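PDB 3V4S: phosphoribosylaminoimidazole carboxylase, ATPase subunit from Bacillus anthracis, which probably catalyses the ATP-dependent carboxylation of 5-aminoimidazole ribonucleotide with bicarbonate, giving N5-carboxyaminoimidazole ribonucleotide in purine biosynthesis. Local coordinates for residues Gln111-Glu116 and Ile272-Pro277; Val151-Thr156 and Ile186-Val191. All blocks are in the same frame, centred on the assembly; numbering follows the deposited sequence.

Contact 1: residues Gln111-Glu116 and Ile272-Pro277; sequences QNRFTE and INELAP. With MG (magnesium ion), chain H; MG (magnesium ion), chain G; ATP (adenosine-5'-triphosphate), chain F.
Glu116 OE1 accepts from Leu275 N at 2.8 Å with a nearly straight N-H, which comes in from above the carboxylate plane. The same oxygen binds a magnesium ion at 2.5 Å, and so does Leu275 O, so the carboxylate oxygen that holds Leu275 N also shares a metal with Leu275 O; two waters and Thr110 O are further ligands. CG of Glu116 stands opposite the backbone N (chi1 -174°) and the chain runs on extended, carrying the carboxylate from helix to strand. Its other oxygen, OE2, lies 3.5 Å from Glu274 CB, and a metal-bound water donates to both Glu116 OE2 and Glu274 OE2, bridging two carboxylates whose planes are 70° apart.

Arg113 reaches Glu274 at its outer end. NH1 makes a weak, bent hydrogen bond within a salt bridge to Glu274 OE2 (3.1 Å), the guanidinium and carboxylate planes being only 15° apart. NH2 gives a straight bond to ATP O2B, 2.7 Å away at the guanidinium edge. Glu274 divides its two oxygens: OE2 faces Arg113, and OE1 binds the second magnesium at 2.2 Å, alongside Glu261 and ATP phosphate oxygens; acidic side chains holding a magnesium on the ATP phosphates are a feature of ATP-grasp enzymes. Asn273 ND2 donates to Glu261 OE1 and to ATP O1A. The metal ions and Arg113 would be expected to offset the charge of the clustered carboxylates and phosphates.

Beyond these bonds, van der Waals contact is slight: Leu275 CB lies 3.4 Å from Glu116 OE1. Asn112 caps helix 113-123 through OD1, which accepts from Thr115 N and, weakly, Phe114 N. Strand 270-276 pairs with strand 256-264, where Asn273 and Glu274 both face Glu261 in a classic beta bulge, and the start of helix 113-123 is joined to this edge strand.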
ATOM      1  N   GLN B 111       2.578 -29.449  -2.199  1.00 32.48           N
ATOM      2  CA  GLN B 111       1.173 -29.841  -2.331  1.00 33.62           C
ATOM      3  C   GLN B 111       0.808 -31.183  -1.732  1.00 31.73           C
ATOM      4  O   GLN B 111      -0.372 -31.488  -1.572  1.00 31.00           O
ATOM      5  CB  GLN B 111       0.839 -29.986  -3.807  1.00 36.75           C
ATOM      6  CG  GLN B 111       0.135 -28.808  -4.418  1.00 42.79           C
ATOM      7  CD  GLN B 111      -0.223 -29.082  -5.867  1.00 46.73           C
ATOM      8  OE1 GLN B 111       0.173 -30.105  -6.443  1.00 48.58           O
ATOM      9  NE2 GLN B 111      -0.962 -28.161  -6.469  1.00 50.91           N
ATOM     10  N   ASN B 112       1.811 -32.018  -1.493  1.00 30.44           N
ATOM     11  CA  ASN B 112       1.583 -33.354  -0.954  1.00 28.86           C
ATOM     12  C   ASN B 112       2.395 -33.505   0.326  1.00 26.88           C
ATOM     13  O   ASN B 112       3.613 -33.328   0.307  1.00 28.02           O
ATOM     14  CB  ASN B 112       1.927 -34.419  -1.996  1.00 28.13           C
ATOM     15  CG  ASN B 112       1.788 -35.833  -1.458  1.00 30.30           C
ATOM     16  OD1 ASN B 112       2.268 -36.153  -0.367  1.00 30.03           O
ATOM     17  ND2 ASN B 112       1.136 -36.689  -2.226  1.00 30.32           N
ATOM     18  N   ARG B 113       1.720 -33.808   1.431  1.00 25.11           N
ATOM     19  CA  ARG B 113       2.355 -33.796   2.750  1.00 27.49           C
ATOM     20  C   ARG B 113       3.486 -34.803   2.863  1.00 28.40           C
ATOM     21  O   ARG B 113       4.487 -34.540   3.536  1.00 26.76           O
ATOM     22  CB  ARG B 113       1.350 -34.053   3.863  1.00 26.86           C
ATOM     23  CG  ARG B 113       0.295 -32.982   4.039  1.00 28.22           C
ATOM     24  CD  ARG B 113      -0.436 -33.214   5.351  1.00 29.19           C
ATOM     25  NE  ARG B 113      -1.601 -32.343   5.493  1.00 30.25           N
ATOM     26  CZ  ARG B 113      -1.550 -31.093   5.946  1.00 32.75           C
ATOM     27  NH1 ARG B 113      -0.386 -30.562   6.321  1.00 32.92           N
ATOM     28  NH2 ARG B 113      -2.665 -30.376   6.034  1.00 33.67           N
ATOM     29  N   PHE B 114       3.323 -35.953   2.206  1.00 29.44           N
ATOM     30  CA  PHE B 114       4.357 -36.984   2.198  1.00 30.01           C
ATOM     31  C   PHE B 114       5.604 -36.508   1.456  1.00 30.55           C
ATOM     32  O   PHE B 114       6.714 -36.604   1.992  1.00 30.06           O
ATOM     33  CB  PHE B 114       3.822 -38.292   1.591  1.00 30.68           C
ATOM     34  CG  PHE B 114       4.796 -39.447   1.655  1.00 31.05           C
ATOM     35  CD1 PHE B 114       5.042 -40.106   2.859  1.00 30.64           C
ATOM     36  CD2 PHE B 114       5.443 -39.891   0.504  1.00 32.59           C
ATOM     37  CE1 PHE B 114       5.929 -41.177   2.916  1.00 30.44           C
ATOM     38  CE2 PHE B 114       6.330 -40.966   0.553  1.00 33.84           C
ATOM     39  CZ  PHE B 114       6.566 -41.610   1.759  1.00 31.15           C
ATOM     40  N   THR B 115       5.428 -35.998   0.236  1.00 31.10           N
ATOM     41  CA  THR B 115       6.573 -35.532  -0.568  1.00 33.16           C
ATOM     42  C   THR B 115       7.203 -34.271   0.044  1.00 32.92           C
ATOM     43  O   THR B 115       8.419 -34.053  -0.059  1.00 32.12           O
ATOM     44  CB  THR B 115       6.218 -35.338  -2.058  1.00 35.68           C
ATOM     45  OG1 THR B 115       5.259 -34.293  -2.198  1.00 40.34           O
ATOM     46  CG2 THR B 115       5.611 -36.609  -2.632  1.00 38.11           C
ATOM     47  N   GLU B 116       6.368 -33.476   0.712  1.00 31.12           N
ATOM     48  CA  GLU B 116       6.814 -32.323   1.493  1.00 31.11           C
ATOM     49  C   GLU B 116       7.748 -32.693   2.641  1.00 31.24           C
ATOM     50  O   GLU B 116       8.771 -32.016   2.852  1.00 30.07           O
ATOM     51  CB  GLU B 116       5.613 -31.565   2.052  1.00 31.23           C
ATOM     52  CG  GLU B 116       5.970 -30.267   2.759  1.00 32.56           C
ATOM     53  CD  GLU B 116       4.742 -29.520   3.240  1.00 33.52           C
ATOM     54  OE1 GLU B 116       4.533 -28.379   2.785  1.00 31.35           O
ATOM     55  OE2 GLU B 116       3.972 -30.084   4.050  1.00 37.07           O
ATOM     56  N   ILE B 272       9.643 -28.331  11.528  1.00 27.35           N
ATOM     57  CA  ILE B 272       8.952 -27.792  10.375  1.00 28.24           C
ATOM     58  C   ILE B 272       7.600 -28.498  10.250  1.00 29.61           C
ATOM     59  O   ILE B 272       7.545 -29.736  10.179  1.00 28.10           O
ATOM     60  CB  ILE B 272       9.754 -27.964   9.073  1.00 27.83           C
ATOM     61  CG1 ILE B 272      11.208 -27.478   9.229  1.00 29.79           C
ATOM     62  CG2 ILE B 272       9.079 -27.193   7.947  1.00 27.33           C
ATOM     63  CD1 ILE B 272      11.357 -26.045   9.720  1.00 30.37           C
ATOM     64  N   ASN B 273       6.520 -27.716  10.251  1.00 28.05           N
ATOM     65  CA  ASN B 273       5.161 -28.260  10.155  1.00 27.80           C
ATOM     66  C   ASN B 273       4.734 -28.416   8.701  1.00 28.09           C
ATOM     67  O   ASN B 273       4.275 -29.500   8.293  1.00 26.69           O
ATOM     68  CB  ASN B 273       4.154 -27.404  10.940  1.00 27.39           C
ATOM     69  CG  ASN B 273       2.705 -27.863  10.750  1.00 28.96           C
ATOM     70  OD1 ASN B 273       2.383 -29.035  10.913  1.00 27.26           O
ATOM     71  ND2 ASN B 273       1.822 -26.922  10.451  1.00 27.47           N
ATOM     72  N   GLU B 274       4.867 -27.333   7.928  1.00 27.62           N
ATOM     73  CA  GLU B 274       4.518 -27.346   6.513  1.00 26.92           C
ATOM     74  C   GLU B 274       4.982 -26.098   5.780  1.00 26.87           C
ATOM     75  O   GLU B 274       5.307 -25.076   6.387  1.00 28.07           O
ATOM     76  CB  GLU B 274       3.002 -27.563   6.301  1.00 27.23           C
ATOM     77  CG  GLU B 274       2.128 -26.396   6.713  1.00 27.14           C
ATOM     78  CD  GLU B 274       0.654 -26.596   6.375  1.00 30.34           C
ATOM     79  OE1 GLU B 274      -0.167 -25.753   6.826  1.00 28.35           O
ATOM     80  OE2 GLU B 274       0.307 -27.566   5.648  1.00 29.14           O
ATOM     81  N   LEU B 275       4.989 -26.205   4.458  1.00 25.77           N
ATOM     82  CA  LEU B 275       5.444 -25.152   3.574  1.00 25.62           C
ATOM     83  C   LEU B 275       4.296 -24.692   2.658  1.00 25.70           C
ATOM     84  O   LEU B 275       3.446 -25.488   2.279  1.00 24.01           O
ATOM     85  CB  LEU B 275       6.604 -25.672   2.727  1.00 26.57           C
ATOM     86  CG  LEU B 275       7.763 -26.343   3.474  1.00 27.83           C
ATOM     87  CD1 LEU B 275       8.750 -26.949   2.489  1.00 26.98           C
ATOM     88  CD2 LEU B 275       8.458 -25.369   4.417  1.00 27.30           C
ATOM     89  N   ALA B 276       4.293 -23.408   2.301  1.00 25.63           N
ATOM     90  CA  ALA B 276       3.387 -22.873   1.259  1.00 25.04           C
ATOM     91  C   ALA B 276       4.194 -21.998   0.279  1.00 25.30           C
ATOM     92  O   ALA B 276       4.790 -21.003   0.688  1.00 25.32           O
ATOM     93  CB  ALA B 276       2.247 -22.076   1.890  1.00 23.82           C
ATOM     94  N   PRO B 277       4.224 -22.375  -1.012  1.00 24.80           N
ATOM     95  CA  PRO B 277       5.012 -21.668  -2.015  1.00 24.56           C
ATOM     96  C   PRO B 277       4.288 -20.425  -2.555  1.00 24.37           C
ATOM     97  O   PRO B 277       4.123 -20.278  -3.762  1.00 24.01           O
ATOM     98  CB  PRO B 277       5.178 -22.715  -3.117  1.00 24.65           C
ATOM     99  CG  PRO B 277       3.955 -23.542  -3.017  1.00 25.12           C
ATOM    100  CD  PRO B 277       3.475 -23.504  -1.595  1.00 25.26           C
TER
HETATM  101 MG    MG H 403       2.355 -27.611   1.966  1.00 35.41          MG
HETATM  102 MG    MG G 402      -0.884 -24.724   8.693  1.00 32.42          MG
HETATM  103  PG  ATP F 401      -3.496 -24.491   6.789  0.70 28.51           P
HETATM  104  O1G ATP F 401      -2.334 -23.689   7.320  0.70 30.83           O
HETATM  105  O2G ATP F 401      -4.847 -23.813   6.869  0.70 28.50           O
HETATM  106  O3G ATP F 401      -3.221 -25.132   5.457  0.70 28.40           O
HETATM  107  PB  ATP F 401      -3.658 -27.291   7.541  1.00 34.56           P
HETATM  108  O1B ATP F 401      -5.077 -27.657   7.211  1.00 35.37           O
HETATM  109  O2B ATP F 401      -2.545 -27.722   6.641  1.00 35.62           O
HETATM  110  O3B ATP F 401      -3.594 -25.699   7.886  1.00 34.23           O
HETATM  111  PA  ATP F 401      -1.849 -27.976   9.662  1.00 33.04           P
HETATM  112  O1A ATP F 401      -1.157 -26.658   9.390  1.00 32.72           O
HETATM  113  O2A ATP F 401      -1.119 -29.268   9.399  1.00 32.25           O
HETATM  114  O3A ATP F 401      -3.308 -27.996   8.953  1.00 34.03           O
HETATM  115  O5' ATP F 401      -2.325 -27.973  11.187  1.00 31.84           O
HETATM  116  C5' ATP F 401      -3.200 -26.946  11.650  1.00 32.81           C
HETATM  117  C4' ATP F 401      -2.848 -26.730  13.114  1.00 34.30           C
HETATM  118  O4' ATP F 401      -3.007 -27.960  13.847  1.00 33.97           O
HETATM  119  C3' ATP F 401      -1.386 -26.340  13.310  1.00 34.39           C
HETATM  120  O3' ATP F 401      -1.100 -24.951  13.067  1.00 32.65           O
HETATM  121  C2' ATP F 401      -1.134 -26.820  14.733  1.00 34.96           C
HETATM  122  O2' ATP F 401      -1.599 -25.863  15.690  1.00 34.28           O
HETATM  123  C1' ATP F 401      -1.976 -28.096  14.834  1.00 34.54           C
HETATM  124  N9  ATP F 401      -1.095 -29.254  14.526  1.00 35.00           N
HETATM  125  C8  ATP F 401      -0.925 -29.838  13.316  1.00 33.88           C
HETATM  126  N7  ATP F 401      -0.017 -30.845  13.389  1.00 35.09           N
HETATM  127  C5  ATP F 401       0.403 -30.931  14.670  1.00 35.08           C
HETATM  128  C6  ATP F 401       1.343 -31.775  15.449  1.00 35.12           C
HETATM  129  N6  ATP F 401       2.045 -32.779  14.871  1.00 34.52           N
HETATM  130  N1  ATP F 401       1.479 -31.514  16.775  1.00 38.04           N
HETATM  131  C2  ATP F 401       0.797 -30.529  17.396  1.00 36.31           C
HETATM  132  N3  ATP F 401      -0.064 -29.728  16.748  1.00 35.81           N
HETATM  133  C4  ATP F 401      -0.308 -29.875  15.416  1.00 35.40           C
HETATM  134  O   HOH W   1       2.196 -31.499   6.333  1.00 42.58           O
HETATM  135  O   HOH W   2       1.271 -29.003   3.334  1.00 35.54           O
HETATM  136  O   HOH W   3      -1.619 -23.864  10.299  1.00 39.69           O
HETATM  137  O   HOH W   4       0.642 -26.384   1.569  1.00 38.74           O

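Contact 2: residues Val151-Thr156 and Ile186-Val191; sequences VLKTTT and ILEKWV. With ATP (adenosine-5'-triphosphate), chain F.
Val151-Glu188 and Lys153-Ile186 are antiparallel hydrogen-bonded pairs, each closed by two backbone N-H...O bonds, and they flank the non-hydrogen-bonded pair Leu152-Leu187. On the Leu152 and Leu187 side of the sheet, Leu152 CB meets Leu187 CD1 at 3.9 Å, and helix 136-146 covers Leu187. On the other side Lys153 and Glu188 reach the nucleotide. The lysine chain is extended beyond CG, setting NZ 2.9 Å from Glu188 OE2 in a salt bridge, the nitrogen standing above the carboxylate plane. NZ is also within hydrogen-bonding distance of ATP O2A, ATP N7 and water 5, four acceptors around three protons, so they must share. Water 5 lies between NZ and Glu188 OE1, and Lys117 holds that second carboxylate oxygen with a further salt bridge.

Glu188 OE2 accepts ATP N6 at 3.0 Å along a nearly straight N-H, and Lys189 O takes N6 as well. Val191 N donates to ATP N1 (2.9 Å, 175°). Trp190 presents one ring face to the C2 corner of the adenine, ATP C2 3.4 Å above its plane and offset toward the rim; Val151 CG2 touches Trp190 CE3 at the ring edge, 3.6 Å away.

Donor and acceptor positions on the purine are thus read in complementary fashion, N6 by acceptors and N1 and N7 by donors, consistent with recognition of adenine, while Lys153 ties the base to the alpha-phosphate.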
ATOM      1  N   VAL B 151      -1.350 -37.349  15.074  1.00 25.76           N
ATOM      2  CA  VAL B 151      -2.293 -36.635  14.250  1.00 24.97           C
ATOM      3  C   VAL B 151      -2.282 -37.237  12.858  1.00 23.75           C
ATOM      4  O   VAL B 151      -1.226 -37.381  12.254  1.00 24.92           O
ATOM      5  CB  VAL B 151      -1.983 -35.118  14.179  1.00 25.77           C
ATOM      6  CG1 VAL B 151      -2.930 -34.424  13.211  1.00 25.61           C
ATOM      7  CG2 VAL B 151      -2.115 -34.491  15.564  1.00 27.38           C
ATOM      8  N   LEU B 152      -3.466 -37.594  12.378  1.00 23.32           N
ATOM      9  CA  LEU B 152      -3.665 -38.079  11.011  1.00 23.03           C
ATOM     10  C   LEU B 152      -4.102 -36.935  10.079  1.00 22.52           C
ATOM     11  O   LEU B 152      -5.073 -36.225  10.358  1.00 24.43           O
ATOM     12  CB  LEU B 152      -4.732 -39.181  11.017  1.00 23.23           C
ATOM     13  CG  LEU B 152      -4.911 -39.998   9.740  1.00 23.05           C
ATOM     14  CD1 LEU B 152      -3.677 -40.859   9.437  1.00 23.08           C
ATOM     15  CD2 LEU B 152      -6.158 -40.870   9.883  1.00 23.26           C
ATOM     16  N   LYS B 153      -3.403 -36.781   8.964  1.00 23.72           N
ATOM     17  CA  LYS B 153      -3.654 -35.678   8.025  1.00 24.33           C
ATOM     18  C   LYS B 153      -3.722 -36.247   6.618  1.00 24.96           C
ATOM     19  O   LYS B 153      -2.849 -37.029   6.238  1.00 23.40           O
ATOM     20  CB  LYS B 153      -2.475 -34.677   8.043  1.00 23.77           C
ATOM     21  CG  LYS B 153      -2.082 -34.093   9.398  1.00 23.40           C
ATOM     22  CD  LYS B 153      -0.988 -33.033   9.227  1.00 23.29           C
ATOM     23  CE  LYS B 153      -0.739 -32.335  10.562  1.00 23.59           C
ATOM     24  NZ  LYS B 153       0.366 -31.338  10.496  1.00 23.06           N
ATOM     25  N   THR B 154      -4.709 -35.819   5.828  1.00 25.06           N
ATOM     26  CA  THR B 154      -4.738 -36.153   4.398  1.00 24.24           C
ATOM     27  C   THR B 154      -3.512 -35.585   3.715  1.00 25.90           C
ATOM     28  O   THR B 154      -3.098 -34.459   4.021  1.00 26.91           O
ATOM     29  CB  THR B 154      -5.998 -35.605   3.690  1.00 24.22           C
ATOM     30  OG1 THR B 154      -5.980 -34.166   3.706  1.00 24.25           O
ATOM     31  CG2 THR B 154      -7.248 -36.105   4.376  1.00 22.93           C
ATOM     32  N   THR B 155      -2.926 -36.346   2.791  1.00 24.87           N
ATOM     33  CA  THR B 155      -1.705 -35.880   2.118  1.00 24.59           C
ATOM     34  C   THR B 155      -1.959 -34.724   1.141  1.00 25.61           C
ATOM     35  O   THR B 155      -1.046 -33.939   0.863  1.00 25.07           O
ATOM     36  CB  THR B 155      -0.961 -37.003   1.381  1.00 23.99           C
ATOM     37  OG1 THR B 155      -1.860 -37.671   0.495  1.00 22.88           O
ATOM     38  CG2 THR B 155      -0.334 -38.006   2.387  1.00 21.39           C
ATOM     39  N   THR B 156      -3.182 -34.619   0.629  1.00 26.03           N
ATOM     40  CA  THR B 156      -3.533 -33.518  -0.266  1.00 28.85           C
ATOM     41  C   THR B 156      -4.856 -32.841   0.132  1.00 30.18           C
ATOM     42  O   THR B 156      -5.660 -33.412   0.882  1.00 29.52           O
ATOM     43  CB  THR B 156      -3.609 -33.964  -1.746  1.00 29.08           C
ATOM     44  OG1 THR B 156      -4.605 -34.986  -1.889  1.00 30.09           O
ATOM     45  CG2 THR B 156      -2.238 -34.486  -2.249  1.00 28.97           C
ATOM     46  N   ILE B 186      -1.020 -39.140   6.142  1.00 22.71           N
ATOM     47  CA  ILE B 186       0.141 -39.484   6.934  1.00 23.45           C
ATOM     48  C   ILE B 186      -0.299 -39.411   8.379  1.00 24.00           C
ATOM     49  O   ILE B 186      -1.115 -38.544   8.758  1.00 24.28           O
ATOM     50  CB  ILE B 186       1.377 -38.549   6.727  1.00 24.62           C
ATOM     51  CG1 ILE B 186       1.009 -37.056   6.820  1.00 24.90           C
ATOM     52  CG2 ILE B 186       2.087 -38.843   5.411  1.00 25.45           C
ATOM     53  CD1 ILE B 186       2.214 -36.139   6.992  1.00 23.91           C
ATOM     54  N   LEU B 187       0.204 -40.343   9.176  1.00 22.54           N
ATOM     55  CA  LEU B 187       0.140 -40.198  10.610  1.00 22.28           C
ATOM     56  C   LEU B 187       1.478 -39.642  11.085  1.00 23.41           C
ATOM     57  O   LEU B 187       2.534 -40.106  10.663  1.00 23.57           O
ATOM     58  CB  LEU B 187      -0.171 -41.522  11.299  1.00 22.72           C
ATOM     59  CG  LEU B 187      -0.429 -41.422  12.815  1.00 21.95           C
ATOM     60  CD1 LEU B 187      -1.793 -40.809  13.077  1.00 22.20           C
ATOM     61  CD2 LEU B 187      -0.325 -42.797  13.483  1.00 22.10           C
ATOM     62  N   GLU B 188       1.423 -38.624  11.943  1.00 24.76           N
ATOM     63  CA  GLU B 188       2.637 -38.061  12.510  1.00 25.20           C
ATOM     64  C   GLU B 188       2.491 -37.840  14.006  1.00 25.12           C
ATOM     65  O   GLU B 188       1.383 -37.601  14.514  1.00 23.98           O
ATOM     66  CB  GLU B 188       3.024 -36.757  11.798  1.00 25.26           C
ATOM     67  CG  GLU B 188       2.048 -35.612  12.031  1.00 26.70           C
ATOM     68  CD  GLU B 188       2.478 -34.314  11.347  1.00 26.76           C
ATOM     69  OE1 GLU B 188       3.137 -34.361  10.284  1.00 26.37           O
ATOM     70  OE2 GLU B 188       2.117 -33.253  11.877  1.00 26.33           O
ATOM     71  N   LYS B 189       3.616 -37.933  14.710  1.00 26.95           N
ATOM     72  CA  LYS B 189       3.640 -37.674  16.148  1.00 29.77           C
ATOM     73  C   LYS B 189       3.168 -36.261  16.480  1.00 31.75           C
ATOM     74  O   LYS B 189       3.445 -35.306  15.738  1.00 32.99           O
ATOM     75  CB  LYS B 189       5.044 -37.894  16.702  1.00 31.71           C
ATOM     76  CG  LYS B 189       5.419 -39.361  16.804  1.00 35.64           C
ATOM     77  CD  LYS B 189       6.794 -39.545  17.429  1.00 38.57           C
ATOM     78  CE  LYS B 189       7.179 -41.020  17.491  1.00 40.34           C
ATOM     79  NZ  LYS B 189       8.599 -41.195  17.919  1.00 42.52           N
ATOM     80  N   TRP B 190       2.422 -36.154  17.571  1.00 33.07           N
ATOM     81  CA  TRP B 190       2.087 -34.879  18.180  1.00 38.10           C
ATOM     82  C   TRP B 190       3.346 -34.191  18.654  1.00 39.39           C
ATOM     83  O   TRP B 190       4.244 -34.831  19.216  1.00 38.33           O
ATOM     84  CB  TRP B 190       1.158 -35.116  19.348  1.00 40.51           C
ATOM     85  CG  TRP B 190       0.728 -33.862  20.059  1.00 44.11           C
ATOM     86  CD1 TRP B 190       1.287 -33.298  21.202  1.00 46.48           C
ATOM     87  CD2 TRP B 190      -0.382 -32.974  19.697  1.00 45.43           C
ATOM     88  NE1 TRP B 190       0.617 -32.150  21.559  1.00 48.74           N
ATOM     89  CE2 TRP B 190      -0.396 -31.901  20.697  1.00 48.08           C
ATOM     90  CE3 TRP B 190      -1.326 -32.959  18.682  1.00 45.64           C
ATOM     91  CZ2 TRP B 190      -1.326 -30.877  20.661  1.00 48.20           C
ATOM     92  CZ3 TRP B 190      -2.257 -31.919  18.653  1.00 47.56           C
ATOM     93  CH2 TRP B 190      -2.257 -30.904  19.620  1.00 48.24           C
ATOM     94  N   VAL B 191       3.445 -32.891  18.397  1.00 39.80           N
ATOM     95  CA  VAL B 191       4.583 -32.108  18.863  1.00 38.07           C
ATOM     96  C   VAL B 191       4.083 -31.195  19.982  1.00 40.02           C
ATOM     97  O   VAL B 191       3.191 -30.372  19.757  1.00 40.93           O
ATOM     98  CB  VAL B 191       5.248 -31.309  17.725  1.00 38.08           C
ATOM     99  CG1 VAL B 191       6.409 -30.481  18.259  1.00 39.03           C
ATOM    100  CG2 VAL B 191       5.733 -32.243  16.627  1.00 36.26           C
TER
HETATM  101  PG  ATP F 401      -3.496 -24.491   6.789  0.70 28.51           P
HETATM  102  O1G ATP F 401      -2.334 -23.689   7.320  0.70 30.83           O
HETATM  103  O2G ATP F 401      -4.847 -23.813   6.869  0.70 28.50           O
HETATM  104  O3G ATP F 401      -3.221 -25.132   5.457  0.70 28.40           O
HETATM  105  PB  ATP F 401      -3.658 -27.291   7.541  1.00 34.56           P
HETATM  106  O1B ATP F 401      -5.077 -27.657   7.211  1.00 35.37           O
HETATM  107  O2B ATP F 401      -2.545 -27.722   6.641  1.00 35.62           O
HETATM  108  O3B ATP F 401      -3.594 -25.699   7.886  1.00 34.23           O
HETATM  109  PA  ATP F 401      -1.849 -27.976   9.662  1.00 33.04           P
HETATM  110  O1A ATP F 401      -1.157 -26.658   9.390  1.00 32.72           O
HETATM  111  O2A ATP F 401      -1.119 -29.268   9.399  1.00 32.25           O
HETATM  112  O3A ATP F 401      -3.308 -27.996   8.953  1.00 34.03           O
HETATM  113  O5' ATP F 401      -2.325 -27.973  11.187  1.00 31.84           O
HETATM  114  C5' ATP F 401      -3.200 -26.946  11.650  1.00 32.81           C
HETATM  115  C4' ATP F 401      -2.848 -26.730  13.114  1.00 34.30           C
HETATM  116  O4' ATP F 401      -3.007 -27.960  13.847  1.00 33.97           O
HETATM  117  C3' ATP F 401      -1.386 -26.340  13.310  1.00 34.39           C
HETATM  118  O3' ATP F 401      -1.100 -24.951  13.067  1.00 32.65           O
HETATM  119  C2' ATP F 401      -1.134 -26.820  14.733  1.00 34.96           C
HETATM  120  O2' ATP F 401      -1.599 -25.863  15.690  1.00 34.28           O
HETATM  121  C1' ATP F 401      -1.976 -28.096  14.834  1.00 34.54           C
HETATM  122  N9  ATP F 401      -1.095 -29.254  14.526  1.00 35.00           N
HETATM  123  C8  ATP F 401      -0.925 -29.838  13.316  1.00 33.88           C
HETATM  124  N7  ATP F 401      -0.017 -30.845  13.389  1.00 35.09           N
HETATM  125  C5  ATP F 401       0.403 -30.931  14.670  1.00 35.08           C
HETATM  126  C6  ATP F 401       1.343 -31.775  15.449  1.00 35.12           C
HETATM  127  N6  ATP F 401       2.045 -32.779  14.871  1.00 34.52           N
HETATM  128  N1  ATP F 401       1.479 -31.514  16.775  1.00 38.04           N
HETATM  129  C2  ATP F 401       0.797 -30.529  17.396  1.00 36.31           C
HETATM  130  N3  ATP F 401      -0.064 -29.728  16.748  1.00 35.81           N
HETATM  131  C4  ATP F 401      -0.308 -29.875  15.416  1.00 35.40           C
HETATM  132  O   HOH W   5       2.592 -31.955   9.055  1.00 41.14           O

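In the fold
Both contacts grip one ATP molecule from different ends: contact 2 holds the adenine and reaches the alpha-phosphate, while contact 1 takes the phosphates through Arg113, Asn273 and the magnesium on Glu274, with a second magnesium set apart from the nucleotide. Their centres lie 11 Å apart. Arg113 joins them directly, with its backbone N 2.8 Å from Thr155 O and NE 3.0 Å from Thr154 O, both probable hydrogen bonds, so the start of helix 113-123 is fastened to the end of strand 150-154. Asn273 OD1 also packs against Lys153 NZ at 3.1 Å. The nucleotide therefore sits between the four-stranded sheet of contact 2 and the larger sheet that supplies strand 270-276, the two-sided clasp that defines the ATP-grasp fold.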